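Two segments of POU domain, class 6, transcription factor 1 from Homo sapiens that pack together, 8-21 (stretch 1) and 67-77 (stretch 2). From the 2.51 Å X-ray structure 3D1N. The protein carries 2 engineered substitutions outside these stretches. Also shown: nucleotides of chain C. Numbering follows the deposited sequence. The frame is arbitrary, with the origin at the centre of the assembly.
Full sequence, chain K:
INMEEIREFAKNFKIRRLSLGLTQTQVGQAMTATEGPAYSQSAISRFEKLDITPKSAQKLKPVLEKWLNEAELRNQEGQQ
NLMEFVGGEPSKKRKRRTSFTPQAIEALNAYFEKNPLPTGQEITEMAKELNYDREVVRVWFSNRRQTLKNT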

# COMPACT_ATOMS: atom_id res chain seq x y z
N GLU K 8 -11.45 21.91 -5.34
CA GLU K 8 -11.55 21.51 -3.95
C GLU K 8 -12.58 20.41 -3.79
O GLU K 8 -12.45 19.56 -2.91
CB GLU K 8 -11.88 22.70 -3.06
CG GLU K 8 -11.49 22.49 -1.60
CD GLU K 8 -10.00 22.23 -1.43
OE1 GLU K 8 -9.62 21.58 -0.43
OE2 GLU K 8 -9.21 22.68 -2.29
N PHE K 9 -13.61 20.42 -4.65
CA PHE K 9 -14.57 19.32 -4.68
C PHE K 9 -13.84 18.10 -5.19
O PHE K 9 -14.22 16.97 -4.89
CB PHE K 9 -15.74 19.63 -5.59
CG PHE K 9 -16.74 18.50 -5.71
CD1 PHE K 9 -17.86 18.46 -4.89
CD2 PHE K 9 -16.58 17.50 -6.65
CE1 PHE K 9 -18.78 17.44 -5.00
CE2 PHE K 9 -17.51 16.47 -6.76
CZ PHE K 9 -18.61 16.44 -5.94
N ALA K 10 -12.80 18.34 -5.97
CA ALA K 10 -11.91 17.26 -6.38
C ALA K 10 -11.31 16.64 -5.13
O ALA K 10 -11.72 15.55 -4.70
CB ALA K 10 -10.81 17.80 -7.28
N LYS K 11 -10.36 17.36 -4.54
CA LYS K 11 -9.67 16.92 -3.33
C LYS K 11 -10.59 16.25 -2.32
O LYS K 11 -10.38 15.10 -1.94
CB LYS K 11 -8.91 18.09 -2.70
CG LYS K 11 -7.54 18.32 -3.32
CD LYS K 11 -7.54 18.01 -4.82
CE LYS K 11 -6.16 17.57 -5.31
NZ LYS K 11 -6.20 16.99 -6.69
N ASN K 12 -11.63 16.97 -1.91
CA ASN K 12 -12.53 16.48 -0.88
C ASN K 12 -13.36 15.27 -1.29
O ASN K 12 -13.61 14.39 -0.47
CB ASN K 12 -13.44 17.60 -0.36
CG ASN K 12 -12.69 18.58 0.52
OD1 ASN K 12 -13.00 18.74 1.69
ND2 ASN K 12 -11.67 19.23 -0.05
N PHE K 13 -13.76 15.22 -2.55
CA PHE K 13 -14.54 14.08 -3.03
C PHE K 13 -13.79 12.77 -2.81
O PHE K 13 -14.36 11.79 -2.33
CB PHE K 13 -14.90 14.21 -4.50
CG PHE K 13 -15.59 13.00 -5.06
CD1 PHE K 13 -16.97 12.90 -5.00
CD2 PHE K 13 -14.86 11.97 -5.62
CE1 PHE K 13 -17.61 11.79 -5.51
CE2 PHE K 13 -15.50 10.85 -6.13
CZ PHE K 13 -16.88 10.76 -6.07
N LYS K 14 -12.51 12.76 -3.20
CA LYS K 14 -11.69 11.57 -3.05
C LYS K 14 -11.74 11.07 -1.61
O LYS K 14 -12.10 9.91 -1.37
CB LYS K 14 -10.24 11.85 -3.45
CG LYS K 14 -9.22 11.00 -2.70
CD LYS K 14 -7.86 10.94 -3.38
CE LYS K 14 -7.70 9.69 -4.24
NZ LYS K 14 -6.27 9.35 -4.51
N ILE K 15 -11.40 11.96 -0.68
CA ILE K 15 -11.31 11.61 0.74
C ILE K 15 -12.66 11.24 1.36
O ILE K 15 -12.71 10.41 2.26
CB ILE K 15 -10.65 12.74 1.58
CG1 ILE K 15 -9.51 13.41 0.80
CG2 ILE K 15 -10.13 12.19 2.91
CD1 ILE K 15 -8.73 14.45 1.61
N ARG K 16 -13.74 11.85 0.88
CA ARG K 16 -15.07 11.45 1.33
C ARG K 16 -15.37 10.02 0.88
O ARG K 16 -16.07 9.27 1.55
CB ARG K 16 -16.15 12.37 0.76
CG ARG K 16 -16.19 13.77 1.34
CD ARG K 16 -17.33 14.55 0.68
NE ARG K 16 -17.32 15.97 1.02
CZ ARG K 16 -18.26 16.83 0.62
NH1 ARG K 16 -19.28 16.42 -0.12
NH2 ARG K 16 -18.17 18.10 0.98
N ARG K 17 -14.82 9.67 -0.28
CA ARG K 17 -15.05 8.37 -0.91
C ARG K 17 -14.18 7.33 -0.22
O ARG K 17 -14.59 6.18 0.00
CB ARG K 17 -14.69 8.46 -2.39
CG ARG K 17 -15.31 7.39 -3.27
CD ARG K 17 -14.26 6.44 -3.80
NE ARG K 17 -13.04 7.15 -4.13
CZ ARG K 17 -11.87 6.56 -4.34
NH1 ARG K 17 -11.78 5.24 -4.24
NH2 ARG K 17 -10.80 7.28 -4.63
N LEU K 18 -12.97 7.75 0.11
CA LEU K 18 -12.04 6.96 0.89
C LEU K 18 -12.61 6.76 2.29
O LEU K 18 -12.74 5.63 2.77
CB LEU K 18 -10.68 7.67 0.96
CG LEU K 18 -9.94 7.73 -0.37
CD1 LEU K 18 -8.55 8.35 -0.23
CD2 LEU K 18 -9.84 6.33 -0.97
N SER K 19 -12.96 7.87 2.94
CA SER K 19 -13.53 7.82 4.28
C SER K 19 -14.98 7.35 4.25
O SER K 19 -15.81 7.79 5.05
CB SER K 19 -13.41 9.18 4.96
OG SER K 19 -12.05 9.56 5.06
N LEU K 20 -15.26 6.45 3.32
CA LEU K 20 -16.50 5.70 3.30
C LEU K 20 -16.18 4.29 2.85
O LEU K 20 -17.07 3.51 2.51
CB LEU K 20 -17.49 6.35 2.34
CG LEU K 20 -18.73 6.98 2.98
CD1 LEU K 20 -18.92 8.41 2.50
CD2 LEU K 20 -19.97 6.13 2.70
N GLY K 21 -14.89 3.96 2.86
CA GLY K 21 -14.42 2.65 2.45
C GLY K 21 -15.00 2.27 1.10
O GLY K 21 -15.71 1.27 0.98
P DA C 10 -9.34 2.96 -5.05
OP1 DA C 10 -9.37 3.88 -3.89
OP2 DA C 10 -10.58 2.55 -5.77
O5' DA C 10 -8.25 3.57 -6.03
C5' DA C 10 -6.91 3.73 -5.58
C4' DA C 10 -6.01 4.09 -6.76
O4' DA C 10 -5.80 2.97 -7.66
C3' DA C 10 -6.53 5.23 -7.65
O3' DA C 10 -5.51 6.21 -7.72
C2' DA C 10 -6.88 4.57 -8.99
C1' DA C 10 -5.92 3.39 -9.01
N9 DA C 10 -6.27 2.19 -9.79
C8 DA C 10 -7.43 1.44 -9.72
N7 DA C 10 -7.43 0.38 -10.52
C5 DA C 10 -6.19 0.43 -11.16
C6 DA C 10 -5.56 -0.41 -12.12
N6 DA C 10 -6.15 -1.51 -12.63
N1 DA C 10 -4.32 -0.06 -12.55
C2 DA C 10 -3.74 1.03 -12.04
N3 DA C 10 -4.21 1.88 -11.11
C4 DA C 10 -5.46 1.53 -10.71
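Stretch 2 (67-77) WLNEAELRNQE

Stretch 2 lies beside stretch 1 as a second helix running in nearly the same direction. Residues 8-18 and 67-73 are both helical, each continuing a helix that begins earlier in the chain, and their N-to-C directions differ by 30°. The axes come no closer than 11.2 Å, a wide spacing that leaves side chains to bridge the gap; the buried surface is modest, 382 Å² with both sides summed. The register sets Phe13 opposite Leu68, with their CA atoms 7.7 Å apart, and Leu20 opposite Glu72, with CA atoms 8.0 Å apart.

At the start of stretch 1, Glu8 makes no contact with stretch 2, but its backbone O accepts a hydrogen bond from Asn12 ND2 at 3.0 Å, one turn on. The first residue to reach across is Phe9. Its CA-to-CB bond points sideways, yet the t rotamer carries the ring nearer, and CE1 of Phe9 comes to 4.0 Å from CD2 of Leu68. Phe13, one turn later, repeats the solution: sideways at CB, chi1 again t, with its CD1 3.7 Å from CD2 of Leu68. Two aromatic side chains spaced i, i+4 thus converge on one methyl group. Leu68 points toward stretch 1 and has 97 Å² covered, the largest share of any residue here.

Arg16 points toward stretch 2 and changes the chemistry from apolar to charged. Its chain is extended beyond an m chi1, which lays it past Leu68 and within reach of two polar residues of the second helix. NH1 of Arg16 stands 3.1 Å from OD1 of Asn69, which lies at the edge of the guanidinium, near its plane. Toward the C-terminal side, NE of Arg16 forms a long salt bridge with OE2 of Glu72, at 3.8 Å.

Arg17, the next residue, looks elsewhere: its CA-to-CB bond is sideways to stretch 2 and its end leads away. NH1 of Arg17 donates a hydrogen bond to OP1 of DA10 of chain C at 2.8 Å, and the rest of the guanidinium is engaged elsewhere in the structure.

Ser19 is the first residue to leave helical phi/psi, and Leu20 follows in the loop, pointing toward stretch 2. CD1 of Leu20 rests 3.7 Å from CG of Glu72, using the aliphatic part of a residue whose carboxylate faces Arg16. Beyond the second helix, Gln76 also points toward stretch 1 and extends the contact alongside Leu20. Gly21, at positive phi, closes the stretch without touching its neighbour.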

# COMPACT_ATOMS: atom_id res chain seq x y z
N TRP K 67 -24.92 12.55 -5.51
CA TRP K 67 -24.73 11.13 -5.25
C TRP K 67 -23.86 10.96 -4.02
O TRP K 67 -24.16 10.17 -3.13
CB TRP K 67 -24.06 10.45 -6.44
CG TRP K 67 -24.32 8.98 -6.52
CD1 TRP K 67 -25.36 8.37 -7.15
CD2 TRP K 67 -23.52 7.94 -5.95
NE1 TRP K 67 -25.26 7.00 -7.01
CE2 TRP K 67 -24.14 6.71 -6.28
CE3 TRP K 67 -22.34 7.92 -5.20
CZ2 TRP K 67 -23.61 5.48 -5.89
CZ3 TRP K 67 -21.82 6.69 -4.81
CH2 TRP K 67 -22.46 5.49 -5.16
N LEU K 68 -22.76 11.71 -3.98
CA LEU K 68 -21.85 11.74 -2.83
C LEU K 68 -22.59 12.16 -1.56
O LEU K 68 -22.62 11.41 -0.58
CB LEU K 68 -20.71 12.71 -3.11
CG LEU K 68 -19.95 13.31 -1.92
CD1 LEU K 68 -19.16 12.24 -1.20
CD2 LEU K 68 -19.05 14.44 -2.39
N ASN K 69 -23.18 13.35 -1.59
CA ASN K 69 -24.01 13.80 -0.48
C ASN K 69 -25.19 12.86 -0.31
O ASN K 69 -25.47 12.39 0.80
CB ASN K 69 -24.50 15.23 -0.73
CG ASN K 69 -23.37 16.24 -0.76
OD1 ASN K 69 -22.20 15.88 -0.86
ND2 ASN K 69 -23.73 17.52 -0.68
N GLU K 70 -25.87 12.57 -1.41
CA GLU K 70 -27.03 11.69 -1.42
C GLU K 70 -26.78 10.33 -0.76
O GLU K 70 -27.72 9.70 -0.27
CB GLU K 70 -27.51 11.47 -2.86
N ALA K 71 -25.53 9.89 -0.74
CA ALA K 71 -25.19 8.58 -0.18
C ALA K 71 -24.47 8.68 1.15
O ALA K 71 -24.42 7.72 1.91
CB ALA K 71 -24.35 7.78 -1.16
N GLU K 72 -23.89 9.85 1.43
CA GLU K 72 -23.23 10.07 2.71
C GLU K 72 -24.24 9.99 3.85
O GLU K 72 -23.95 9.42 4.90
CB GLU K 72 -22.53 11.42 2.73
CG GLU K 72 -21.08 11.37 2.31
CD GLU K 72 -20.45 12.74 2.19
OE1 GLU K 72 -21.22 13.73 2.15
OE2 GLU K 72 -19.21 12.83 2.13
N LEU K 73 -25.42 10.55 3.63
CA LEU K 73 -26.48 10.48 4.61
C LEU K 73 -27.34 9.24 4.36
O LEU K 73 -27.44 8.36 5.22
CB LEU K 73 -27.34 11.75 4.57
CG LEU K 73 -27.93 12.26 5.89
CD1 LEU K 73 -28.82 11.21 6.57
CD2 LEU K 73 -26.83 12.71 6.84
N ARG K 74 -27.92 9.16 3.17
CA ARG K 74 -28.84 8.07 2.81
C ARG K 74 -28.11 6.75 2.56
O ARG K 74 -28.64 5.85 1.89
CB ARG K 74 -29.69 8.44 1.59
N ASN K 75 -26.90 6.64 3.08
CA ASN K 75 -26.18 5.38 3.11
C ASN K 75 -25.75 5.14 4.55
O ASN K 75 -25.95 4.06 5.11
N GLN K 76 -25.18 6.18 5.15
CA GLN K 76 -24.71 6.11 6.53
C GLN K 76 -25.80 6.46 7.54
O GLN K 76 -26.00 7.63 7.89
CB GLN K 76 -23.47 6.98 6.72
CG GLN K 76 -22.29 6.58 5.83
CD GLN K 76 -21.91 5.11 5.97
OE1 GLN K 76 -22.77 4.22 5.89
NE2 GLN K 76 -20.62 4.85 6.15
N GLU K 77 -26.50 5.42 7.99
CA GLU K 77 -27.60 5.52 8.94
C GLU K 77 -28.18 4.12 9.10
O GLU K 77 -29.34 3.93 9.50
CB GLU K 77 -28.68 6.50 8.44
CG GLU K 77 -28.98 6.45 6.94
CD GLU K 77 -29.69 5.17 6.51
OE1 GLU K 77 -30.93 5.21 6.36
OE2 GLU K 77 -29.02 4.13 6.33